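Local coordinates for protein adenylation domain (Streptomyces sp., PDB 5N9X) that binds ATP and threonine as an adenylation domain belonging to the ANL superfamily of AMP-binding enzymes, at residues 173-183 and 369-378; 49-60 and 80-91. All coordinates share one frame; numbering follows the deposited sequence. Where two conformers were deposited one is given.

Interaction 1: 173-183 and 369-378; sequences RPKGVPVRHGN and PQVSEGYLNR. With ATP (adenosine-5'-triphosphate), chain D.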
loop_
_atom_site.group_PDB
_atom_site.type_symbol
_atom_site.label_atom_id
_atom_site.label_comp_id
_atom_site.label_asym_id
_atom_site.label_seq_id
_atom_site.Cartn_x
_atom_site.Cartn_y
_atom_site.Cartn_z
ATOM N N ARG A 173 4.176 -8.038 17.132
ATOM C CA ARG A 173 2.922 -7.331 17.002
ATOM C C ARG A 173 2.842 -6.532 15.753
ATOM O O ARG A 173 3.822 -6.341 15.088
ATOM C CB ARG A 173 2.743 -6.355 18.178
ATOM C CG ARG A 173 3.985 -5.554 18.515
ATOM C CD ARG A 173 4.268 -5.520 20.010
ATOM N NE ARG A 173 5.635 -5.164 20.327
ATOM C CZ ARG A 173 6.659 -5.732 19.741
ATOM N NH1 ARG A 173 6.453 -6.660 18.839
ATOM N NH2 ARG A 173 7.886 -5.393 20.054
ATOM N N PRO A 174 1.545 -6.101 15.456
ATOM C CA PRO A 174 1.519 -5.140 14.372
ATOM C C PRO A 174 2.254 -3.894 14.820
ATOM O O PRO A 174 2.422 -3.741 15.980
ATOM C CB PRO A 174 0.030 -4.839 14.165
ATOM C CG PRO A 174 -0.723 -5.844 14.899
ATOM C CD PRO A 174 0.124 -6.111 16.059
ATOM N N LYS A 175 3.027 -3.326 13.916
ATOM C CA LYS A 175 3.732 -2.088 14.250
ATOM C C LYS A 175 3.236 -0.816 13.575
ATOM O O LYS A 175 2.961 -0.795 12.382
ATOM C CB LYS A 175 5.225 -2.283 13.978
ATOM C CG LYS A 175 5.581 -2.689 12.558
ATOM C CD LYS A 175 7.085 -2.874 12.444
ATOM C CE LYS A 175 7.509 -3.262 11.041
ATOM N NZ LYS A 175 7.013 -4.603 10.637
ATOM N N GLY A 176 3.140 0.247 14.369
ATOM C CA GLY A 176 2.681 1.530 13.883
ATOM C C GLY A 176 3.768 2.437 13.319
ATOM O O GLY A 176 4.814 2.673 13.956
ATOM N N VAL A 177 3.493 2.952 12.117
ATOM C CA VAL A 177 4.333 3.927 11.439
ATOM C C VAL A 177 3.600 5.267 11.393
ATOM O O VAL A 177 2.556 5.395 10.722
ATOM C CB VAL A 177 4.676 3.500 9.981
ATOM C CG1 VAL A 177 5.717 4.437 9.386
ATOM C CG2 VAL A 177 5.133 2.045 9.901
ATOM N N PRO A 178 4.125 6.270 12.115
ATOM C CA PRO A 178 3.537 7.615 12.041
ATOM C C PRO A 178 4.147 8.436 10.915
ATOM O O PRO A 178 5.365 8.625 10.865
ATOM C CB PRO A 178 3.862 8.222 13.410
ATOM C CG PRO A 178 5.137 7.523 13.818
ATOM C CD PRO A 178 5.153 6.161 13.168
ATOM N N VAL A 179 3.299 8.928 10.020
ATOM C CA VAL A 179 3.767 9.698 8.866
ATOM C C VAL A 179 3.345 11.152 8.996
ATOM O O VAL A 179 2.146 11.445 9.159
ATOM C CB VAL A 179 3.227 9.103 7.552
ATOM C CG1 VAL A 179 3.589 9.966 6.353
ATOM C CG2 VAL A 179 3.736 7.688 7.393
ATOM N N ARG A 180 4.322 12.054 8.934
ATOM C CA ARG A 180 4.061 13.499 9.075
ATOM C C ARG A 180 3.557 14.219 7.808
ATOM O O ARG A 180 3.783 13.764 6.690
ATOM C CB ARG A 180 5.328 14.195 9.567
ATOM C CG ARG A 180 5.665 13.860 11.003
ATOM C CD ARG A 180 7.161 13.836 11.230
ATOM N NE ARG A 180 7.488 14.201 12.613
ATOM C CZ ARG A 180 8.585 14.865 12.977
ATOM N NH1 ARG A 180 9.486 15.219 12.064
ATOM N NH2 ARG A 180 8.788 15.172 14.254
ATOM N N HIS A 181 2.867 15.337 8.014
ATOM C CA HIS A 181 2.369 16.188 6.939
ATOM C C HIS A 181 3.457 16.487 5.914
ATOM O O HIS A 181 3.252 16.295 4.719
ATOM C CB HIS A 181 1.800 17.495 7.522
ATOM C CG HIS A 181 0.403 17.361 8.049
ATOM N ND1 HIS A 181 -0.714 17.413 7.235
ATOM C CD2 HIS A 181 -0.059 17.183 9.311
ATOM C CE1 HIS A 181 -1.798 17.258 7.972
ATOM N NE2 HIS A 181 -1.431 17.114 9.236
ATOM N N GLY A 182 4.611 16.951 6.384
ATOM C CA GLY A 182 5.773 17.170 5.542
ATOM C C GLY A 182 6.288 15.935 4.830
ATOM O O GLY A 182 6.834 16.032 3.726
ATOM N N ASN A 183 6.134 14.761 5.435
ATOM C CA ASN A 183 6.444 13.544 4.689
ATOM C C ASN A 183 5.519 13.436 3.466
ATOM O O ASN A 183 6.001 13.342 2.331
ATOM C CB ASN A 183 6.315 12.276 5.542
ATOM C CG ASN A 183 7.287 12.223 6.725
ATOM O OD1 ASN A 183 6.910 11.783 7.788
ATOM N ND2 ASN A 183 8.543 12.618 6.519
ATOM N N PRO A 369 13.337 13.592 2.802
ATOM C CA PRO A 369 12.191 14.188 3.512
ATOM C C PRO A 369 10.923 13.319 3.558
ATOM O O PRO A 369 10.012 13.665 4.310
ATOM C CB PRO A 369 11.939 15.474 2.724
ATOM C CG PRO A 369 12.412 15.147 1.322
ATOM C CD PRO A 369 13.608 14.259 1.514
ATOM N N GLN A 370 10.853 12.230 2.790
ATOM C CA GLN A 370 9.713 11.309 2.885
ATOM C C GLN A 370 9.910 10.214 3.935
ATOM O O GLN A 370 8.970 9.496 4.279
ATOM C CB GLN A 370 9.424 10.636 1.542
ATOM C CG GLN A 370 8.718 11.492 0.513
ATOM C CD GLN A 370 8.623 10.779 -0.842
ATOM O OE1 GLN A 370 9.058 11.316 -1.877
ATOM N NE2 GLN A 370 8.053 9.560 -0.835
ATOM N N VAL A 371 11.135 10.053 4.416
ATOM C CA VAL A 371 11.385 9.031 5.419
ATOM C C VAL A 371 10.760 9.402 6.790
ATOM O O VAL A 371 11.064 10.446 7.374
ATOM C CB VAL A 371 12.907 8.758 5.594
ATOM C CG1 VAL A 371 13.127 7.652 6.617
ATOM C CG2 VAL A 371 13.562 8.387 4.243
ATOM N N SER A 372 9.885 8.527 7.280
ATOM C CA SER A 372 9.283 8.651 8.620
ATOM C C SER A 372 10.260 8.795 9.783
ATOM O O SER A 372 11.436 8.503 9.658
ATOM C CB SER A 372 8.391 7.442 8.894
ATOM O OG SER A 372 9.149 6.331 9.325
ATOM N N GLU A 373 9.755 9.219 10.930
ATOM C CA GLU A 373 10.607 9.434 12.088
ATOM C C GLU A 373 10.764 8.191 12.953
ATOM O O GLU A 373 11.114 8.304 14.121
ATOM C CB GLU A 373 10.061 10.579 12.950
ATOM C CG GLU A 373 10.014 11.934 12.263
ATOM C CD GLU A 373 11.381 12.514 11.911
ATOM O OE1 GLU A 373 12.410 11.801 12.021
ATOM O OE2 GLU A 373 11.418 13.696 11.488
ATOM N N GLY A 374 10.497 7.017 12.394
ATOM C CA GLY A 374 10.641 5.776 13.129
ATOM C C GLY A 374 9.316 5.210 13.608
ATOM O O GLY A 374 8.287 5.876 13.527
ATOM N N TYR A 375 9.341 3.981 14.119
ATOM C CA TYR A 375 8.127 3.328 14.575
ATOM C C TYR A 375 7.591 3.967 15.837
ATOM O O TYR A 375 8.327 4.634 16.575
ATOM C CB TYR A 375 8.367 1.829 14.805
ATOM C CG TYR A 375 8.811 1.142 13.542
ATOM C CD1 TYR A 375 7.928 0.950 12.498
ATOM C CD2 TYR A 375 10.122 0.717 13.382
ATOM C CE1 TYR A 375 8.329 0.345 11.338
ATOM C CE2 TYR A 375 10.532 0.107 12.226
ATOM C CZ TYR A 375 9.629 -0.076 11.210
ATOM O OH TYR A 375 10.029 -0.688 10.071
ATOM N N LEU A 376 6.293 3.767 16.054
ATOM C CA LEU A 376 5.644 4.149 17.297
ATOM C C LEU A 376 5.855 3.064 18.363
ATOM O O LEU A 376 5.524 1.889 18.141
ATOM C CB LEU A 376 4.150 4.389 17.059
ATOM C CG LEU A 376 3.310 4.758 18.276
ATOM C CD1 LEU A 376 3.271 6.276 18.416
ATOM C CD2 LEU A 376 1.901 4.179 18.144
ATOM N N ASN A 377 6.413 3.458 19.508
ATOM C CA ASN A 377 6.573 2.549 20.643
ATOM C C ASN A 377 7.292 1.230 20.294
ATOM O O ASN A 377 6.933 0.176 20.806
ATOM C CB ASN A 377 5.200 2.242 21.237
ATOM C CG ASN A 377 4.501 3.483 21.756
ATOM O OD1 ASN A 377 5.143 4.487 22.076
ATOM N ND2 ASN A 377 3.174 3.425 21.833
ATOM N N ARG A 378 8.260 1.293 19.378
ATOM C CA ARG A 378 9.128 0.156 19.057
ATOM C C ARG A 378 10.542 0.702 19.015
ATOM O O ARG A 378 11.153 0.802 17.953
ATOM C CB ARG A 378 8.772 -0.494 17.719
ATOM C CG ARG A 378 7.325 -0.947 17.577
ATOM C CD ARG A 378 6.924 -2.152 18.421
ATOM N NE ARG A 378 5.529 -2.516 18.142
ATOM C CZ ARG A 378 4.461 -2.104 18.829
ATOM N NH1 ARG A 378 4.589 -1.325 19.896
ATOM N NH2 ARG A 378 3.249 -2.502 18.457
HETATM P PG ATP D . 6.353 -4.077 6.938
HETATM O O1G ATP D . 7.786 -4.430 6.555
HETATM O O2G ATP D . 5.910 -4.645 8.251
HETATM O O3G ATP D . 6.028 -2.595 6.882
HETATM P PB ATP D . 5.049 -4.462 4.347
HETATM O O1B ATP D . 6.360 -4.819 3.640
HETATM O O2B ATP D . 3.745 -4.940 3.794
HETATM O O3B ATP D . 5.351 -4.881 5.894
HETATM P PA ATP D . 4.456 -1.900 3.466
HETATM O O1A ATP D . 5.216 -0.613 3.690
HETATM O O2A ATP D . 2.943 -1.825 3.296
HETATM O O3A ATP D . 4.856 -2.900 4.643
HETATM O "O5'" ATP D . 5.070 -2.800 2.247
HETATM C "C5'" ATP D . 6.250 -2.487 1.507
HETATM C "C4'" ATP D . 6.913 -3.771 1.003
HETATM O "O4'" ATP D . 6.320 -4.218 -0.206
HETATM C "C3'" ATP D . 8.409 -3.665 0.765
HETATM O "O3'" ATP D . 9.047 -4.342 1.842
HETATM C "C2'" ATP D . 8.674 -4.389 -0.530
HETATM O "O2'" ATP D . 9.222 -5.668 -0.223
HETATM C "C1'" ATP D . 7.316 -4.602 -1.164
HETATM N N9 ATP D . 7.141 -3.768 -2.394
HETATM C C8 ATP D . 6.487 -2.586 -2.452
HETATM N N7 ATP D . 6.479 -2.058 -3.697
HETATM C C5 ATP D . 7.138 -2.925 -4.485
HETATM C C6 ATP D . 7.485 -2.972 -5.923
HETATM N N6 ATP D . 7.116 -1.970 -6.744
HETATM N N1 ATP D . 8.184 -4.035 -6.370
HETATM C C2 ATP D . 8.568 -5.009 -5.521
HETATM N N3 ATP D . 8.283 -5.055 -4.200
HETATM C C4 ATP D . 7.580 -4.049 -3.625
HETATM O O HOH W 1 7.364 10.685 10.357
#

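Interaction 2: 49-60 and 80-91; sequences LHSWAEGLADLL and NAIAAMLGILRA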
loop_
_atom_site.group_PDB
_atom_site.type_symbol
_atom_site.label_atom_id
_atom_site.label_comp_id
_atom_site.label_asym_id
_atom_site.label_seq_id
_atom_site.Cartn_x
_atom_site.Cartn_y
_atom_site.Cartn_z
ATOM N N LEU A 49 -17.384 20.056 0.998
ATOM C CA LEU A 49 -16.462 19.225 1.772
ATOM C C LEU A 49 -15.613 20.094 2.724
ATOM O O LEU A 49 -15.461 19.768 3.907
ATOM C CB LEU A 49 -15.566 18.395 0.837
ATOM C CG LEU A 49 -14.607 17.374 1.483
ATOM C CD1 LEU A 49 -15.274 16.562 2.626
ATOM C CD2 LEU A 49 -13.960 16.443 0.460
ATOM N N HIS A 50 -15.095 21.210 2.213
ATOM C CA HIS A 50 -14.319 22.124 3.035
ATOM C C HIS A 50 -15.125 22.662 4.215
ATOM O O HIS A 50 -14.633 22.700 5.346
ATOM C CB HIS A 50 -13.782 23.285 2.212
ATOM C CG HIS A 50 -12.828 24.148 2.972
ATOM N ND1 HIS A 50 -13.183 25.378 3.492
ATOM C CD2 HIS A 50 -11.537 23.945 3.331
ATOM C CE1 HIS A 50 -12.143 25.901 4.119
ATOM N NE2 HIS A 50 -11.133 25.052 4.037
ATOM N N SER A 51 -16.363 23.072 3.951
ATOM C CA SER A 51 -17.258 23.508 5.015
ATOM C C SER A 51 -17.483 22.462 6.103
ATOM O O SER A 51 -17.401 22.758 7.293
ATOM C CB SER A 51 -18.614 23.905 4.436
ATOM O OG SER A 51 -18.630 25.284 4.179
ATOM N N TRP A 52 -17.808 21.255 5.662
ATOM C CA TRP A 52 -18.117 20.128 6.522
ATOM C C TRP A 52 -16.904 19.863 7.432
ATOM O O TRP A 52 -17.022 19.762 8.668
ATOM C CB TRP A 52 -18.472 18.938 5.618
ATOM C CG TRP A 52 -18.942 17.674 6.261
ATOM C CD1 TRP A 52 -19.131 17.440 7.598
ATOM C CD2 TRP A 52 -19.345 16.475 5.581
ATOM N NE1 TRP A 52 -19.593 16.156 7.785
ATOM C CE2 TRP A 52 -19.733 15.547 6.562
ATOM C CE3 TRP A 52 -19.397 16.095 4.235
ATOM C CZ2 TRP A 52 -20.187 14.255 6.238
ATOM C CZ3 TRP A 52 -19.830 14.806 3.913
ATOM C CH2 TRP A 52 -20.220 13.909 4.906
ATOM N N ALA A 53 -15.727 19.830 6.808
ATOM C CA ALA A 53 -14.483 19.528 7.500
ATOM C C ALA A 53 -14.096 20.572 8.548
ATOM O O ALA A 53 -13.698 20.217 9.652
ATOM C CB ALA A 53 -13.352 19.361 6.471
ATOM N N GLU A 54 -14.181 21.850 8.196
ATOM C CA GLU A 54 -14.002 22.917 9.190
ATOM C C GLU A 54 -14.929 22.747 10.397
ATOM O O GLU A 54 -14.495 22.870 11.559
ATOM C CB GLU A 54 -14.230 24.302 8.566
ATOM C CG GLU A 54 -13.218 24.685 7.491
ATOM C CD GLU A 54 -11.804 24.755 8.060
ATOM O OE1 GLU A 54 -11.653 25.267 9.198
ATOM O OE2 GLU A 54 -10.852 24.311 7.371
ATOM N N GLY A 55 -16.202 22.467 10.120
ATOM C CA GLY A 55 -17.143 22.189 11.186
ATOM C C GLY A 55 -16.744 20.993 12.039
ATOM O O GLY A 55 -16.855 21.037 13.268
ATOM N N LEU A 56 -16.281 19.916 11.404
ATOM C CA LEU A 56 -15.935 18.719 12.160
ATOM C C LEU A 56 -14.755 19.000 13.065
ATOM O O LEU A 56 -14.642 18.443 14.153
ATOM C CB LEU A 56 -15.614 17.544 11.230
ATOM C CG LEU A 56 -16.816 16.746 10.726
ATOM C CD1 LEU A 56 -16.539 16.057 9.381
ATOM C CD2 LEU A 56 -17.267 15.753 11.772
ATOM N N ALA A 57 -13.860 19.855 12.596
ATOM C CA ALA A 57 -12.674 20.170 13.362
ATOM C C ALA A 57 -13.078 20.940 14.615
ATOM O O ALA A 57 -12.636 20.626 15.722
ATOM C CB ALA A 57 -11.691 20.960 12.526
ATOM N N ASP A 58 -13.930 21.944 14.427
ATOM C CA ASP A 58 -14.471 22.687 15.553
ATOM C C ASP A 58 -15.141 21.721 16.543
ATOM O O ASP A 58 -14.850 21.767 17.748
ATOM C CB ASP A 58 -15.450 23.767 15.076
ATOM C CG ASP A 58 -14.750 24.928 14.377
ATOM O OD1 ASP A 58 -13.828 25.507 14.979
ATOM O OD2 ASP A 58 -15.121 25.281 13.233
ATOM N N LEU A 59 -15.990 20.822 16.040
ATOM C CA LEU A 59 -16.560 19.777 16.889
ATOM C C LEU A 59 -15.476 18.960 17.612
ATOM O O LEU A 59 -15.574 18.709 18.822
ATOM C CB LEU A 59 -17.462 18.843 16.084
ATOM C CG LEU A 59 -17.928 17.633 16.900
ATOM C CD1 LEU A 59 -18.927 18.085 17.937
ATOM C CD2 LEU A 59 -18.527 16.543 16.026
ATOM N N LEU A 60 -14.437 18.554 16.894
ATOM C CA LEU A 60 -13.392 17.771 17.546
ATOM C C LEU A 60 -12.696 18.590 18.630
ATOM O O LEU A 60 -12.424 18.088 19.735
ATOM C CB LEU A 60 -12.382 17.262 16.527
ATOM C CG LEU A 60 -12.948 16.138 15.660
ATOM C CD1 LEU A 60 -12.053 15.896 14.441
ATOM C CD2 LEU A 60 -13.165 14.866 16.469
ATOM N N ASN A 80 -18.649 10.385 4.677
ATOM C CA ASN A 80 -18.407 10.628 6.096
ATOM C C ASN A 80 -16.991 10.287 6.521
ATOM O O ASN A 80 -16.386 11.006 7.295
ATOM C CB ASN A 80 -19.390 9.834 6.980
ATOM C CG ASN A 80 -20.859 10.120 6.663
ATOM O OD1 ASN A 80 -21.252 11.261 6.371
ATOM N ND2 ASN A 80 -21.678 9.083 6.752
ATOM N N ALA A 81 -16.465 9.176 6.032
ATOM C CA ALA A 81 -15.119 8.758 6.399
ATOM C C ALA A 81 -14.076 9.784 5.947
ATOM O O ALA A 81 -13.138 10.096 6.688
ATOM C CB ALA A 81 -14.808 7.386 5.811
ATOM N N ILE A 82 -14.254 10.310 4.737
ATOM C CA ILE A 82 -13.330 11.267 4.169
ATOM C C ILE A 82 -13.414 12.606 4.901
ATOM O O ILE A 82 -12.375 13.227 5.231
ATOM C CB ILE A 82 -13.607 11.500 2.647
ATOM C CG1 ILE A 82 -13.383 10.215 1.845
ATOM C CG2 ILE A 82 -12.754 12.629 2.133
ATOM C CD1 ILE A 82 -11.930 9.685 1.893
ATOM N N ALA A 83 -14.642 13.069 5.126
ATOM C CA ALA A 83 -14.844 14.345 5.788
ATOM C C ALA A 83 -14.327 14.273 7.236
ATOM O O ALA A 83 -13.690 15.211 7.729
ATOM C CB ALA A 83 -16.336 14.752 5.743
ATOM N N ALA A 84 -14.581 13.150 7.900
ATOM C CA ALA A 84 -14.019 12.931 9.217
ATOM C C ALA A 84 -12.497 12.997 9.178
ATOM O O ALA A 84 -11.858 13.566 10.074
ATOM C CB ALA A 84 -14.480 11.590 9.783
ATOM N N MET A 85 -11.891 12.431 8.146
ATOM C CA MET A 85 -10.443 12.375 8.176
ATOM C C MET A 85 -9.881 13.792 7.951
ATOM O O MET A 85 -8.888 14.178 8.560
ATOM C CB MET A 85 -9.925 11.344 7.167
ATOM C CG MET A 85 -8.447 11.435 6.907
ATOM S SD MET A 85 -8.160 12.409 5.416
ATOM C CE MET A 85 -7.981 11.060 4.240
ATOM N N LEU A 86 -10.543 14.582 7.116
ATOM C CA LEU A 86 -10.125 15.969 6.933
ATOM C C LEU A 86 -10.320 16.752 8.218
ATOM O O LEU A 86 -9.454 17.516 8.617
ATOM C CB LEU A 86 -10.894 16.628 5.803
ATOM C CG LEU A 86 -10.624 16.058 4.423
ATOM C CD1 LEU A 86 -11.685 16.515 3.424
ATOM C CD2 LEU A 86 -9.254 16.479 3.972
ATOM N N GLY A 87 -11.447 16.541 8.877
ATOM C CA GLY A 87 -11.718 17.205 10.137
ATOM C C GLY A 87 -10.644 16.900 11.171
ATOM O O GLY A 87 -10.133 17.807 11.853
ATOM N N ILE A 88 -10.286 15.626 11.272
ATOM C CA ILE A 88 -9.199 15.209 12.154
ATOM C C ILE A 88 -7.889 15.931 11.827
ATOM O O ILE A 88 -7.189 16.397 12.733
ATOM C CB ILE A 88 -8.995 13.660 12.093
ATOM C CG1 ILE A 88 -10.184 12.944 12.733
ATOM C CG2 ILE A 88 -7.707 13.248 12.753
ATOM C CD1 ILE A 88 -10.192 11.429 12.526
ATOM N N LEU A 89 -7.561 16.049 10.543
ATOM C CA LEU A 89 -6.323 16.714 10.136
ATOM C C LEU A 89 -6.388 18.224 10.394
ATOM O O LEU A 89 -5.433 18.814 10.942
ATOM C CB LEU A 89 -6.023 16.452 8.664
ATOM C CG LEU A 89 -5.719 15.024 8.220
ATOM C CD1 LEU A 89 -5.448 14.967 6.708
ATOM C CD2 LEU A 89 -4.546 14.426 9.043
ATOM N N ARG A 90 -7.512 18.839 9.999
ATOM C CA ARG A 90 -7.742 20.253 10.271
ATOM C C ARG A 90 -7.639 20.552 11.772
ATOM O O ARG A 90 -7.078 21.578 12.146
ATOM C CB ARG A 90 -9.092 20.714 9.705
ATOM C CG ARG A 90 -9.479 22.139 10.108
ATOM C CD ARG A 90 -8.525 23.150 9.533
ATOM N NE ARG A 90 -8.768 24.508 10.021
ATOM C CZ ARG A 90 -8.200 25.038 11.110
ATOM N NH1 ARG A 90 -7.378 24.313 11.866
ATOM N NH2 ARG A 90 -8.472 26.291 11.459
ATOM N N ALA A 91 -8.104 19.644 12.625
ATOM C CA ALA A 91 -7.964 19.835 14.078
ATOM C C ALA A 91 -6.525 19.680 14.599
ATOM O O ALA A 91 -6.285 19.710 15.810
ATOM C CB ALA A 91 -8.865 18.870 14.821
#

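Interaction 1: 173-183 and 369-378
N183 OD1 is gripped by two donors, R180 N at 2.8 Å and a water that also donates to P178 O and accepts from E373 N, so this water ties 173-183 to 369-378. The other half of the amide reaches across directly: N183 ND2 gives a 2.9 Å bond to P369 O, which lies in the amide plane. R180 and E373 form a salt bridge through NH1 and OE2; the carboxylate stands nearly upright to the guanidinium (84°), and E373 CG lies over the guanidinium face. Where strand 175-180 leaves the glycine-rich phosphate loop of adenylation domains, the loop carrying Y375 joins it by a nearly straight bond (175°), L376 N to G176 O at 2.8 Å. K175 stretches across the Y375 ring with CD 4.0 Å from the ring centroid, a CH-pi contact, then bends at its last torsion (chi4 -66°) so that NZ donates a 2.6 Å hydrogen bond to ATP O2G. At the ring edge lie G176 O, in plane, and V177 CG2; Y375 OH bonds to E315. Beyond K175, R378 NH1 hydrogen-bonds to N377 O and salt-bridges D113. R173 and P174 have two conformers; in one, R378 NH2 donates to P174 O (2.9 Å) in the carbonyl plane and R173 tentatively lays its guanidinium flat on that of R378, centres 4.3 Å apart.

Interaction 2: 49-60 and 80-91
The W52 indole carries A83 CB over the centre of its six-membered ring, 3.5 Å from the centroid and almost on the ring normal, a CH-pi contact. At its edge, in the ring plane, sits N80 OD1, 3.2 Å from W52 CZ2, with the N80 amide turned 81° to the indole. CG of W52 is anti to the backbone N, which swings the ring from the flank of helix 49-60 onto the start of helix 80-90. Both flat groups are anchored from outside, W52 NE1 by V139 O and N80 ND2 by E136. At the other end R90 and E54 form a salt bridge: the guanidinium has E54 OE2 at its edge, and R90 NE donates 3.1 Å to E54 OE1, on the syn lone pair; the bond is bent (138°), with a weak second one from NE to OE2 at 3.4 Å. R90 NH1 is taken up by P153 O. Between these ends the backbones come close at G87, which has no side chain: its CA lies 4.5 Å from that of A53. A57 CB rests on R90 CG at 3.5 Å. Beside this small-residue seam L56 CD1 presses on A83 O, L60 CD1 reaches I88, and L49 CG meets L86 CD1 at 3.6 Å. With A53, A57, A83 and G87 lining the crossing, the axes approach to 7.5 Å at -56°. Helix 20-30 packs on L49 and L86, and helix 213-222 on I82 and L86. The pair belongs to the alpha/beta architecture of the large N-terminal part of AMP-binding enzymes: helix 79-90 is the connection of a beta-alpha-beta crossover between the parallel neighbours 70-74 and 94-97, and helix 46-62 lies against it.

Interaction 2 is complete before interaction 1 opens along the chain, and their centres lie 23 Å apart. They touch: H181 CE1, in the first turn of helix 181-191, packs 4.1 Å from L89 CD2, whose residue makes no contact with 49-60. Helix 20-30 adds a second connection, bonding H181 ND1 through L20 N and packing on L89 through V21. Interaction 1 reaches the ATP pocket through K175, hydrogen-bonded to ATP alongside T167, T314 and D406; its side chain lies about 6 Å from the magnesium ion, and that of V177 about 9 Å from the bound threonine. Interaction 2 sits further out, its centre about 24 Å from the chain's, against 14 Å for interaction 1.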